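Fibronectin type III domain-containing protein (Simiduia agarivorans, PDB 6P2K) probably hydrolyses the backbone of xyloglucan-type plant polysaccharides as a beta-propeller enzyme of glycoside hydrolase family 74, and binds zinc ions. Local coordinates at residues P8-A13 against G765-S770; T401-V406 against V413-A418; D405-E410 against Q449-A454; N420-S425 against F443-V448; G742-R747 against T760-G765. All coordinates share one frame; numbering follows the deposited sequence.

Contact 1: residues P8-A13 against G765-S770; sequences PLNPGA and GLWRRS
Leu-766 is held through its own backbone by two successive residues, Leu-9 and Asn-10. Leu-9 N donates to Leu-766 O at 3.0 Å. The Asn-10 carboxamide adds a second grip: its OD1 takes the N-H of Leu-766 at 2.8 Å on a lone pair in the carbonyl plane, with 171° at the hydrogen, while ND2 makes a weak, bent bond of 2.9 Å to Leu-766 O. CG of Asn-10 stands anti to its carbonyl carbon (chi1 -67°), and from there the amide serves both polar backbone atoms of one residue. OD1 also accepts from Gln-415 NE2, so a second donor helps to fix the carboxamide.

The aromatic part is a CH-pi contact. CB of Pro-8 sits over one face of the Trp-767 six-membered ring, 3.6 Å from its centroid and 14° off the normal, and the indole NE1 is hydrogen-bonded to Ala-764 O.

Apolar contacts complete the interface: Leu-9 CB lies 3.9 Å from Leu-766 CD2, and Leu-9 CD1 packs 3.8 Å from Arg-768 CD. The guanidinium NH1 beyond is hydrogen-bonded to Tyr-758 OH and salt-bridged to Asp-751.

Pro-8 and Trp-767 form an antiparallel non-hydrogen-bonded pair, which makes strand 7-8 the outer neighbour of strand 765-770. An N-terminal strand added to the sheet of the C-terminal strands is characteristic of the Velcro-like closure of beta-propellers.

Contact 2: residues T401-V406 against V413-A418; sequences TYTYDV and VIQGQA
Thr-403 OG1 donates to Gln-415 OE1 at 2.9 Å, arriving nearly along the C=O axis, and the two side chains cross at about a right angle. The hydroxyl is placed by chi1 of -53°, which sets OG1 anti to the carbonyl carbon of Thr-403. The same OE1 accepts a second hydrogen bond from Gln-417 NE2 at 3.1 Å, but that donor stands above the carbonyl plane, 73° out of it; with NE2 hydrogen-bonded to Asn-10, both ends of the Gln-415 amide are engaged. A leucine in place of Gln-415 would probably leave Thr-403 OG1 and Gln-417 NE2 without their shared acceptor and Asn-10 OD1 without one donor.

Around this cluster the backbones set the register. Gly-416 O accepts from Tyr-404 N at 2.7 Å and Gly-416 N donates to Asp-405 O at 3.0 Å, while Ala-418 N donates to Tyr-402 O. The Tyr-404 phenol ends beside Ala-418, with OH 3.5 Å from its CB, and is anchored by Asp-447 OD2.

Farther out, Asp-405 OD1 accepts from Val-406 N at 2.7 Å, whereas OD2 is a zinc ligand together with Asp-513. Since Tyr-404 and Asp-405 both face Gly-416, the register slips by one residue in the antiparallel hairpin 403-409/412-417: a classic beta bulge whose second residue is the zinc ligand Asp-405.

Contact 3: residues D405-E410 against Q449-A454; sequences DVAVHE and QAVDIA. With PE3 (3,6,9,12,15,18,21,24,27,30,33,36,39-tridecaoxahentetracontane-1,41-diol), chain V.
The imidazole of His-409 meets Ile-453 through CD2, 4.0 Å from CG2, and the two side chains cross at about a right angle. The ring also meets that of His-487, with planes at about 30°, and ND1 is hydrogen-bonded to His-487 NE2. A bound polyether passes the same isoleucine, its C39 3.8 Å from Ile-453 CG2.

The other flat group is the carboxylate of Asp-405. Val-451 N donates to the zinc-bound OD2 at 3.5 Å, a nearly straight (165°) but weak bond.

Between these ends the contact is hydrocarbon. CB of Ala-407 touches both Val-451 CG2 at 3.8 Å and Ile-453 CD1 at 3.9 Å, and Val-451 CG2 also presses on the backbone, 3.5 Å from Val-406 C. The two strand axes approach to 5.7 Å and run 17° apart, close to parallel, with no backbone-to-backbone hydrogen bond joining them. Strands of different sheets therefore pack through side chains: the chemistry implies cohesion mainly by apolar contact, with one weak N-H...OD2 bond as the polar link at the zinc end, where OD2 is probably committed mainly to the metal.

Contact 4: residues N420-S425 against F443-V448; sequences NGLMES and FNLSDV
Leu-422 and Val-448 meet through methyl groups that their torsions direct. In Leu-422, chi1 of -56° points CG anti to the carbonyl carbon and chi2 of 159° places the methyls. In Val-448, CG1 is anti to the backbone N (chi1 -179°), which leaves CG2 anti to the carbonyl carbon. This CG2 touches Leu-422 CD2 at 3.6 Å, the two side chains crossing at about a right angle. The same methyl reaches the main chain, lying 3.4 Å from Gly-421 C. Leu-445 lies side by side with Leu-422, pointing the same way, and the CD1 atoms of Leu-422 and Leu-445 are 4.0 Å apart. An alanine at Leu-422 would probably open a gap beside Val-448 CG2 and Leu-445 CD1, which would lose their contacts with CD2 and CD1 of the leucine.

The backbones also meet. Gly-421 CA makes a CA-H...O contact of 3.1 Å with Leu-445 O. A beta carbon on Gly-421 would run into that oxygen, and its positive phi favours glycine as well. Leu-445 is the centre of an inverse gamma turn. Ser-446 and Asp-447 follow, both facing Thr-467 in a classic beta bulge; Ser-446 OG is hydrogen-bonded to Gly-469 O.

Leu-422 also packs on Ile-414 of strand 412-417, and Leu-445 on Trp-480 of strand 478-483. The contact thus joins strand 421-425, one edge strand of its three-stranded sheet, to the start of strand 447-456, which is an edge strand of the next sheet.

Contact 5: residues G742-R747 against T760-G765; sequences GMTSSR and TTPGAG
Thr-760 projects into the hydroxyls of Thr-744 and Ser-745. Its CB lies 3.6 Å from Ser-745 OG, and there the side chain branches. Chi1 of 63° puts OG1 between the backbone N and the carbonyl carbon, where it meets Ser-745 OG at 2.5 Å, a hydrogen bond in which either hydroxyl could donate. OG1 is also 2.7 Å from Thr-744 OG1, a hydrogen bond whose proton is not settled. The other branch, CG2, comes 3.5 Å from Ser-745 OG and on its far side touches Leu-766 CD1. Thr-744 OG1 has its strongest partner in the neighbouring sheet, Thr-403 O.

Ser-745 and Thr-760 are an antiparallel hydrogen-bonded pair of the beta hairpin 745-751/754-761: Thr-760 N donates to Ser-745 O, and Thr-744 N donates to Thr-760 O at 2.9 Å.

Past the pair the chain turns. Thr-761 OG1 accepts from Ala-764 N at 2.9 Å, an ST motif, and donates to Gly-765 O at 2.8 Å. Pro-762 is the centre of an inverse gamma turn; its CB meets Thr-744 CG2 at 3.8 Å as the two side chains slide past each other in opposite directions, and the ring also rests on Tyr-402.

In the fold
Two groups of strands meet here. Contacts 1 and 5, centres about 10 Å apart, lie in one four-stranded sheet, in the order 7-8, 765-770, 754-761, 745-751, and share Gly-765. Contacts 2, 3 and 4 involve the sheet 403-409, 412-417, 421-425; contacts 3 and 4 join it to strand 447-456. Contact 2 is the junction, its centre 8 to 10 Å from the other four, and Thr-403 O to Thr-744 OG1 (2.5 Å) ties it to contact 5. Along the chain contacts 2 and 3 start from strand 403-409, contact 4 lies between contact 3's segments, and contact 5 follows; contact 1 joins the chain ends, and the C-terminal sheet meets strand 403-409 near the zinc site.

Contact 1: residues P8-A13 against G765-S770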
# COMPACT_ATOMS: atom_id res chain seq x y z
N PRO B 8 39.93 -7.01 -9.61
CA PRO B 8 39.11 -5.94 -10.19
C PRO B 8 37.63 -6.12 -9.89
O PRO B 8 37.12 -7.24 -9.83
CB PRO B 8 39.38 -6.07 -11.69
CG PRO B 8 39.66 -7.52 -11.89
CD PRO B 8 40.36 -7.99 -10.62
N LEU B 9 36.95 -4.99 -9.70
CA LEU B 9 35.51 -4.96 -9.41
C LEU B 9 34.89 -3.89 -10.30
O LEU B 9 34.72 -2.74 -9.88
CB LEU B 9 35.26 -4.68 -7.91
CG LEU B 9 35.94 -5.62 -6.90
CD1 LEU B 9 35.86 -5.04 -5.50
CD2 LEU B 9 35.32 -7.01 -6.94
N ASN B 10 34.56 -4.25 -11.54
CA ASN B 10 34.23 -3.26 -12.55
C ASN B 10 33.20 -3.81 -13.53
O ASN B 10 33.16 -5.03 -13.76
CB ASN B 10 35.48 -2.81 -13.30
CG ASN B 10 36.44 -2.04 -12.42
OD1 ASN B 10 36.12 -0.95 -11.96
ND2 ASN B 10 37.61 -2.62 -12.16
N PRO B 11 32.38 -2.95 -14.13
CA PRO B 11 31.36 -3.42 -15.08
C PRO B 11 31.88 -3.62 -16.50
O PRO B 11 31.14 -4.15 -17.34
CB PRO B 11 30.31 -2.31 -15.04
CG PRO B 11 31.11 -1.08 -14.77
CD PRO B 11 32.26 -1.50 -13.88
N GLY B 12 33.12 -3.21 -16.79
CA GLY B 12 33.67 -3.40 -18.12
C GLY B 12 33.82 -2.13 -18.93
O GLY B 12 32.87 -1.36 -19.08
N ALA B 13 35.03 -1.91 -19.45
CA ALA B 13 35.37 -0.74 -20.29
C ALA B 13 34.97 0.52 -19.53
O ALA B 13 35.29 0.64 -18.34
CB ALA B 13 34.73 -0.92 -21.66
N GLY B 765 39.28 2.16 -12.93
CA GLY B 765 38.20 1.68 -12.09
C GLY B 765 38.65 1.25 -10.71
O GLY B 765 39.60 1.78 -10.13
N LEU B 766 37.96 0.24 -10.18
CA LEU B 766 38.07 -0.15 -8.78
C LEU B 766 38.77 -1.50 -8.65
O LEU B 766 38.48 -2.43 -9.40
CB LEU B 766 36.68 -0.23 -8.14
CG LEU B 766 36.56 -0.87 -6.76
CD1 LEU B 766 37.26 -0.02 -5.71
CD2 LEU B 766 35.09 -1.09 -6.41
N TRP B 767 39.69 -1.58 -7.69
CA TRP B 767 40.42 -2.80 -7.38
C TRP B 767 40.46 -2.99 -5.88
O TRP B 767 40.43 -2.01 -5.12
CB TRP B 767 41.85 -2.76 -7.94
CG TRP B 767 41.92 -2.58 -9.42
CD1 TRP B 767 41.67 -1.43 -10.12
CD2 TRP B 767 42.26 -3.57 -10.39
NE1 TRP B 767 41.83 -1.66 -11.46
CE2 TRP B 767 42.20 -2.96 -11.65
CE3 TRP B 767 42.62 -4.92 -10.30
CZ2 TRP B 767 42.48 -3.66 -12.83
CZ3 TRP B 767 42.90 -5.61 -11.47
CH2 TRP B 767 42.83 -4.98 -12.71
N ARG B 768 40.56 -4.24 -5.44
CA ARG B 768 40.69 -4.55 -4.03
C ARG B 768 41.75 -5.61 -3.81
O ARG B 768 42.01 -6.46 -4.67
CB ARG B 768 39.35 -5.00 -3.41
CG ARG B 768 39.04 -6.47 -3.58
CD ARG B 768 37.83 -6.86 -2.74
NE ARG B 768 37.61 -8.30 -2.77
CZ ARG B 768 36.65 -8.92 -2.08
NH1 ARG B 768 35.82 -8.22 -1.31
NH2 ARG B 768 36.52 -10.24 -2.17
N ARG B 769 42.37 -5.55 -2.63
CA ARG B 769 43.47 -6.43 -2.27
C ARG B 769 43.28 -6.90 -0.84
O ARG B 769 42.89 -6.11 0.03
CB ARG B 769 44.83 -5.71 -2.41
CG ARG B 769 46.04 -6.60 -2.19
CD ARG B 769 47.31 -5.79 -2.06
NE ARG B 769 48.51 -6.63 -2.11
CZ ARG B 769 49.01 -7.27 -1.06
NH1 ARG B 769 48.43 -7.16 0.12
NH2 ARG B 769 50.10 -8.01 -1.19
N SER B 770 43.56 -8.18 -0.60
CA SER B 770 43.55 -8.71 0.75
C SER B 770 44.76 -8.18 1.52
O SER B 770 45.86 -8.06 0.98
CB SER B 770 43.57 -10.23 0.72
OG SER B 770 42.97 -10.77 1.88

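Contact 2: residues T401-V406 against V413-A418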
# COMPACT_ATOMS: atom_id res chain seq x y z
N THR B 401 37.54 3.32 -16.39
CA THR B 401 36.81 4.45 -15.85
C THR B 401 37.70 5.28 -14.94
O THR B 401 38.55 4.75 -14.22
CB THR B 401 35.58 3.99 -15.06
OG1 THR B 401 36.00 3.20 -13.94
CG2 THR B 401 34.64 3.18 -15.94
N TYR B 402 37.49 6.60 -14.98
CA TYR B 402 38.01 7.48 -13.94
C TYR B 402 37.07 7.38 -12.74
O TYR B 402 35.94 7.89 -12.78
CB TYR B 402 38.12 8.92 -14.44
CG TYR B 402 38.96 9.81 -13.55
CD1 TYR B 402 38.52 10.15 -12.27
CD2 TYR B 402 40.18 10.31 -13.98
CE1 TYR B 402 39.28 10.95 -11.44
CE2 TYR B 402 40.94 11.13 -13.16
CZ TYR B 402 40.48 11.44 -11.89
OH TYR B 402 41.23 12.24 -11.06
N THR B 403 37.53 6.74 -11.67
CA THR B 403 36.73 6.58 -10.46
C THR B 403 37.32 7.44 -9.34
O THR B 403 38.51 7.33 -9.03
CB THR B 403 36.67 5.11 -10.04
OG1 THR B 403 36.22 4.32 -11.15
CG2 THR B 403 35.69 4.94 -8.88
N TYR B 404 36.47 8.29 -8.75
CA TYR B 404 36.90 9.23 -7.72
C TYR B 404 36.98 8.59 -6.34
O TYR B 404 37.91 8.87 -5.57
CB TYR B 404 35.94 10.41 -7.62
CG TYR B 404 35.81 11.35 -8.80
CD1 TYR B 404 36.75 12.35 -9.03
CD2 TYR B 404 34.71 11.28 -9.65
CE1 TYR B 404 36.61 13.23 -10.09
CE2 TYR B 404 34.56 12.16 -10.71
CZ TYR B 404 35.52 13.13 -10.92
OH TYR B 404 35.36 14.00 -11.98
N ASP B 405 35.98 7.77 -5.99
CA ASP B 405 35.74 7.38 -4.60
C ASP B 405 34.94 6.09 -4.61
O ASP B 405 34.35 5.71 -5.63
CB ASP B 405 35.01 8.50 -3.83
CG ASP B 405 35.28 8.46 -2.33
OD1 ASP B 405 35.77 7.41 -1.85
OD2 ASP B 405 35.04 9.49 -1.63
N VAL B 406 34.93 5.40 -3.47
CA VAL B 406 34.20 4.15 -3.31
C VAL B 406 33.61 4.11 -1.91
O VAL B 406 34.17 4.68 -0.97
CB VAL B 406 35.10 2.91 -3.56
CG1 VAL B 406 36.24 2.85 -2.55
CG2 VAL B 406 34.29 1.62 -3.55
N VAL B 413 27.93 -1.83 -3.15
CA VAL B 413 29.13 -1.07 -3.45
C VAL B 413 28.74 0.04 -4.42
O VAL B 413 27.93 -0.17 -5.33
CB VAL B 413 30.24 -1.94 -4.07
CG1 VAL B 413 31.51 -1.12 -4.27
CG2 VAL B 413 30.53 -3.16 -3.20
N ILE B 414 29.30 1.23 -4.22
CA ILE B 414 29.14 2.32 -5.16
C ILE B 414 30.52 2.83 -5.56
O ILE B 414 31.38 3.05 -4.70
CB ILE B 414 28.28 3.47 -4.60
CG1 ILE B 414 28.22 4.63 -5.61
CG2 ILE B 414 28.80 3.95 -3.25
CD1 ILE B 414 27.10 5.61 -5.35
N GLN B 415 30.74 2.98 -6.86
CA GLN B 415 31.86 3.74 -7.41
C GLN B 415 31.34 5.10 -7.85
O GLN B 415 30.40 5.17 -8.64
CB GLN B 415 32.50 3.04 -8.60
CG GLN B 415 33.26 1.76 -8.33
CD GLN B 415 33.94 1.25 -9.59
OE1 GLN B 415 34.67 1.99 -10.25
NE2 GLN B 415 33.70 -0.01 -9.93
N GLY B 416 31.96 6.16 -7.35
CA GLY B 416 31.69 7.49 -7.87
C GLY B 416 32.62 7.78 -9.03
O GLY B 416 33.84 7.76 -8.86
N GLN B 417 32.07 8.03 -10.21
CA GLN B 417 32.88 8.12 -11.42
C GLN B 417 32.67 9.45 -12.12
O GLN B 417 31.67 10.14 -11.93
CB GLN B 417 32.56 6.97 -12.38
CG GLN B 417 32.86 5.59 -11.82
CD GLN B 417 32.67 4.48 -12.84
OE1 GLN B 417 32.29 4.74 -13.98
NE2 GLN B 417 32.94 3.25 -12.43
N ALA B 418 33.66 9.80 -12.95
CA ALA B 418 33.47 10.83 -13.96
C ALA B 418 32.78 10.21 -15.17
O ALA B 418 32.92 9.02 -15.44
CB ALA B 418 34.81 11.45 -14.36
O HOH W 1 34.81 0.86 -13.57
O HOH W 2 35.16 7.39 -16.33

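Contact 3: residues D405-E410 against Q449-A454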
# COMPACT_ATOMS: atom_id res chain seq x y z
N ASP B 405 35.98 7.77 -5.99
CA ASP B 405 35.74 7.38 -4.60
C ASP B 405 34.94 6.09 -4.61
O ASP B 405 34.35 5.71 -5.63
CB ASP B 405 35.01 8.50 -3.83
CG ASP B 405 35.28 8.46 -2.33
OD1 ASP B 405 35.77 7.41 -1.85
OD2 ASP B 405 35.04 9.49 -1.63
N VAL B 406 34.93 5.40 -3.47
CA VAL B 406 34.20 4.15 -3.31
C VAL B 406 33.61 4.11 -1.91
O VAL B 406 34.17 4.68 -0.97
CB VAL B 406 35.10 2.91 -3.56
CG1 VAL B 406 36.24 2.85 -2.55
CG2 VAL B 406 34.29 1.62 -3.55
N ALA B 407 32.46 3.45 -1.78
CA ALA B 407 31.86 3.18 -0.48
C ALA B 407 31.20 1.81 -0.52
O ALA B 407 30.69 1.38 -1.56
CB ALA B 407 30.83 4.25 -0.10
N VAL B 408 31.23 1.11 0.61
CA VAL B 408 30.76 -0.26 0.71
C VAL B 408 29.87 -0.40 1.94
O VAL B 408 30.20 0.11 3.01
CB VAL B 408 31.93 -1.27 0.79
CG1 VAL B 408 31.41 -2.68 1.01
CG2 VAL B 408 32.78 -1.21 -0.47
N HIS B 409 28.74 -1.10 1.78
CA HIS B 409 27.99 -1.57 2.94
C HIS B 409 27.38 -2.92 2.60
O HIS B 409 26.49 -3.00 1.75
CB HIS B 409 26.91 -0.58 3.36
CG HIS B 409 26.31 -0.89 4.70
ND1 HIS B 409 25.30 -1.81 4.86
CD2 HIS B 409 26.63 -0.46 5.94
CE1 HIS B 409 25.00 -1.91 6.14
NE2 HIS B 409 25.79 -1.10 6.82
N GLU B 410 27.84 -3.97 3.29
CA GLU B 410 27.37 -5.35 3.08
C GLU B 410 27.56 -5.69 1.60
O GLU B 410 28.69 -5.58 1.11
CB GLU B 410 25.94 -5.49 3.61
CG GLU B 410 25.81 -5.27 5.11
CD GLU B 410 24.38 -5.39 5.59
OE1 GLU B 410 23.49 -5.63 4.76
OE2 GLU B 410 24.15 -5.23 6.81
N GLN B 449 32.02 12.82 -7.27
CA GLN B 449 33.37 12.97 -6.74
C GLN B 449 33.53 12.46 -5.31
O GLN B 449 34.67 12.34 -4.85
CB GLN B 449 33.81 14.44 -6.82
CG GLN B 449 34.04 14.92 -8.25
CD GLN B 449 34.48 16.37 -8.35
OE1 GLN B 449 35.16 16.89 -7.47
NE2 GLN B 449 34.09 17.03 -9.43
N ALA B 450 32.45 12.15 -4.60
CA ALA B 450 32.57 11.69 -3.22
C ALA B 450 31.35 10.85 -2.85
O ALA B 450 30.22 11.20 -3.20
CB ALA B 450 32.70 12.88 -2.26
N VAL B 451 31.60 9.74 -2.15
CA VAL B 451 30.56 8.88 -1.61
C VAL B 451 30.95 8.45 -0.20
O VAL B 451 32.13 8.43 0.15
CB VAL B 451 30.31 7.63 -2.50
CG1 VAL B 451 29.67 8.03 -3.82
CG2 VAL B 451 31.61 6.87 -2.74
N ASP B 452 29.94 8.10 0.60
CA ASP B 452 30.15 7.60 1.95
C ASP B 452 28.86 6.94 2.42
O ASP B 452 27.83 7.00 1.74
CB ASP B 452 30.58 8.71 2.92
CG ASP B 452 31.51 8.21 4.02
OD1 ASP B 452 31.53 6.98 4.28
OD2 ASP B 452 32.21 9.04 4.64
N ILE B 453 28.92 6.29 3.58
CA ILE B 453 27.76 5.62 4.18
C ILE B 453 27.44 6.30 5.50
O ILE B 453 28.29 6.36 6.40
CB ILE B 453 28.01 4.12 4.40
CG1 ILE B 453 28.57 3.46 3.13
CG2 ILE B 453 26.73 3.43 4.85
CD1 ILE B 453 27.59 3.42 1.97
N ALA B 454 26.21 6.80 5.63
CA ALA B 454 25.72 7.46 6.83
C ALA B 454 24.69 6.58 7.53
O ALA B 454 24.51 5.41 7.20
CB ALA B 454 25.15 8.83 6.47
O43 PE3 V . 22.98 1.06 10.46
C42 PE3 V . 24.22 1.71 10.77
C41 PE3 V . 24.93 2.12 9.48
O40 PE3 V . 26.16 2.76 9.84
C39 PE3 V . 26.90 3.16 8.68
C38 PE3 V . 28.19 3.83 9.14
O37 PE3 V . 28.97 2.91 9.93

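Contact 4: residues N420-S425 against F443-V448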
# COMPACT_ATOMS: atom_id res chain seq x y z
N ASN B 420 30.39 8.61 -16.01
CA ASN B 420 29.41 7.56 -15.78
C ASN B 420 28.70 7.67 -14.44
O ASN B 420 27.84 6.83 -14.14
CB ASN B 420 30.06 6.18 -15.90
CG ASN B 420 30.89 6.05 -17.17
OD1 ASN B 420 30.40 6.30 -18.27
ND2 ASN B 420 32.15 5.66 -17.01
N GLY B 421 29.05 8.65 -13.61
CA GLY B 421 28.23 9.00 -12.46
C GLY B 421 28.13 7.91 -11.40
O GLY B 421 29.14 7.33 -10.97
N LEU B 422 26.91 7.65 -10.95
CA LEU B 422 26.63 6.71 -9.87
C LEU B 422 26.69 5.29 -10.42
O LEU B 422 25.75 4.82 -11.05
CB LEU B 422 25.26 6.99 -9.26
CG LEU B 422 24.95 8.39 -8.72
CD1 LEU B 422 23.45 8.61 -8.63
CD2 LEU B 422 25.60 8.61 -7.36
N MET B 423 27.80 4.60 -10.16
CA MET B 423 28.00 3.22 -10.60
C MET B 423 27.81 2.31 -9.38
O MET B 423 28.59 2.36 -8.44
CB MET B 423 29.38 3.04 -11.21
CG MET B 423 29.64 1.66 -11.79
SD MET B 423 28.64 1.33 -13.25
CE MET B 423 29.28 2.57 -14.37
N GLU B 424 26.77 1.48 -9.41
CA GLU B 424 26.31 0.79 -8.21
C GLU B 424 26.27 -0.71 -8.41
O GLU B 424 25.96 -1.21 -9.49
CB GLU B 424 24.93 1.30 -7.79
CG GLU B 424 24.93 2.76 -7.37
CD GLU B 424 23.56 3.26 -7.00
OE1 GLU B 424 22.82 3.70 -7.91
OE2 GLU B 424 23.21 3.21 -5.80
N SER B 425 26.57 -1.43 -7.33
CA SER B 425 26.58 -2.89 -7.31
C SER B 425 25.82 -3.40 -6.10
O SER B 425 25.86 -2.78 -5.03
CB SER B 425 28.01 -3.43 -7.30
OG SER B 425 28.01 -4.85 -7.37
N PHE B 443 18.58 15.49 -17.43
CA PHE B 443 19.29 15.72 -16.18
C PHE B 443 19.97 14.42 -15.78
O PHE B 443 19.31 13.48 -15.32
CB PHE B 443 18.32 16.23 -15.11
CG PHE B 443 18.95 16.44 -13.76
CD1 PHE B 443 20.11 17.17 -13.63
CD2 PHE B 443 18.35 15.92 -12.62
CE1 PHE B 443 20.68 17.37 -12.38
CE2 PHE B 443 18.91 16.11 -11.38
CZ PHE B 443 20.08 16.84 -11.26
N ASN B 444 21.29 14.36 -15.96
CA ASN B 444 22.06 13.15 -15.71
C ASN B 444 23.15 13.42 -14.69
O ASN B 444 23.91 14.38 -14.84
CB ASN B 444 22.67 12.62 -17.02
CG ASN B 444 21.62 12.29 -18.06
OD1 ASN B 444 20.72 11.48 -17.83
ND2 ASN B 444 21.73 12.92 -19.22
N LEU B 445 23.23 12.58 -13.67
CA LEU B 445 24.22 12.74 -12.60
C LEU B 445 25.50 11.99 -12.99
O LEU B 445 25.84 10.94 -12.44
CB LEU B 445 23.66 12.24 -11.28
CG LEU B 445 22.36 12.90 -10.80
CD1 LEU B 445 21.80 12.17 -9.59
CD2 LEU B 445 22.60 14.37 -10.48
N SER B 446 26.22 12.56 -13.95
CA SER B 446 27.34 11.87 -14.59
C SER B 446 28.67 12.07 -13.87
O SER B 446 29.67 11.48 -14.30
CB SER B 446 27.46 12.33 -16.05
OG SER B 446 27.18 13.71 -16.18
N ASP B 447 28.72 12.86 -12.80
CA ASP B 447 29.97 13.13 -12.08
C ASP B 447 29.72 13.00 -10.59
O ASP B 447 28.88 13.71 -10.03
CB ASP B 447 30.51 14.52 -12.42
CG ASP B 447 31.94 14.72 -11.98
OD1 ASP B 447 32.15 15.16 -10.83
OD2 ASP B 447 32.86 14.43 -12.78
N VAL B 448 30.46 12.09 -9.94
CA VAL B 448 30.24 11.73 -8.53
C VAL B 448 31.60 11.69 -7.85
O VAL B 448 32.27 10.65 -7.81
CB VAL B 448 29.50 10.40 -8.38
CG1 VAL B 448 29.28 10.08 -6.91
CG2 VAL B 448 28.17 10.44 -9.12

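Contact 5: residues G742-R747 against T760-G765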
# COMPACT_ATOMS: atom_id res chain seq x y z
N GLY B 742 48.15 4.17 -9.99
CA GLY B 742 47.73 5.47 -9.49
C GLY B 742 46.35 5.38 -8.85
O GLY B 742 45.49 4.63 -9.31
N MET B 743 46.15 6.12 -7.77
CA MET B 743 44.94 5.98 -6.97
C MET B 743 44.35 7.33 -6.62
O MET B 743 45.07 8.28 -6.31
CB MET B 743 45.23 5.20 -5.68
CG MET B 743 45.57 3.74 -5.91
SD MET B 743 46.07 2.92 -4.39
CE MET B 743 46.31 1.25 -4.99
N THR B 744 43.02 7.41 -6.67
CA THR B 744 42.29 8.57 -6.21
C THR B 744 41.76 8.41 -4.79
O THR B 744 41.57 9.42 -4.09
CB THR B 744 41.11 8.88 -7.14
OG1 THR B 744 40.35 7.69 -7.36
CG2 THR B 744 41.61 9.42 -8.48
N SER B 745 41.52 7.18 -4.34
CA SER B 745 40.98 6.94 -3.02
C SER B 745 41.32 5.51 -2.59
O SER B 745 41.44 4.61 -3.43
CB SER B 745 39.46 7.13 -2.98
OG SER B 745 38.80 6.02 -3.55
N SER B 746 41.49 5.33 -1.29
CA SER B 746 41.67 4.01 -0.69
C SER B 746 40.92 3.94 0.63
O SER B 746 40.89 4.92 1.38
CB SER B 746 43.15 3.67 -0.48
OG SER B 746 43.88 3.72 -1.70
N ARG B 747 40.32 2.79 0.90
CA ARG B 747 39.64 2.53 2.16
C ARG B 747 39.97 1.12 2.62
O ARG B 747 39.99 0.19 1.80
CB ARG B 747 38.11 2.68 2.05
CG ARG B 747 37.61 4.09 1.79
CD ARG B 747 36.10 4.16 1.98
NE ARG B 747 35.52 5.34 1.32
CZ ARG B 747 35.35 6.51 1.92
NH1 ARG B 747 35.72 6.68 3.18
NH2 ARG B 747 34.80 7.52 1.25
N THR B 760 40.35 3.07 -5.63
CA THR B 760 39.89 3.54 -6.92
C THR B 760 41.03 4.24 -7.64
O THR B 760 41.94 4.79 -7.02
CB THR B 760 38.71 4.50 -6.76
OG1 THR B 760 39.14 5.66 -6.03
CG2 THR B 760 37.59 3.82 -6.00
N THR B 761 40.99 4.20 -8.97
CA THR B 761 42.08 4.68 -9.80
C THR B 761 41.57 5.71 -10.79
O THR B 761 40.41 5.66 -11.22
CB THR B 761 42.74 3.52 -10.56
OG1 THR B 761 41.79 2.94 -11.45
CG2 THR B 761 43.23 2.45 -9.59
N PRO B 762 42.42 6.67 -11.19
CA PRO B 762 42.04 7.68 -12.19
C PRO B 762 42.15 7.18 -13.62
O PRO B 762 42.83 7.77 -14.46
CB PRO B 762 43.03 8.81 -11.91
CG PRO B 762 44.26 8.09 -11.48
CD PRO B 762 43.78 6.91 -10.67
N GLY B 763 41.50 6.05 -13.91
CA GLY B 763 41.55 5.53 -15.26
C GLY B 763 41.35 4.04 -15.41
O GLY B 763 41.13 3.57 -16.52
N ALA B 764 41.40 3.28 -14.31
CA ALA B 764 41.23 1.83 -14.39
C ALA B 764 40.20 1.31 -13.38
O ALA B 764 40.25 0.13 -13.01
CB ALA B 764 42.57 1.11 -14.19
N GLY B 765 39.28 2.16 -12.93
CA GLY B 765 38.20 1.68 -12.09
C GLY B 765 38.65 1.25 -10.71
O GLY B 765 39.60 1.78 -10.13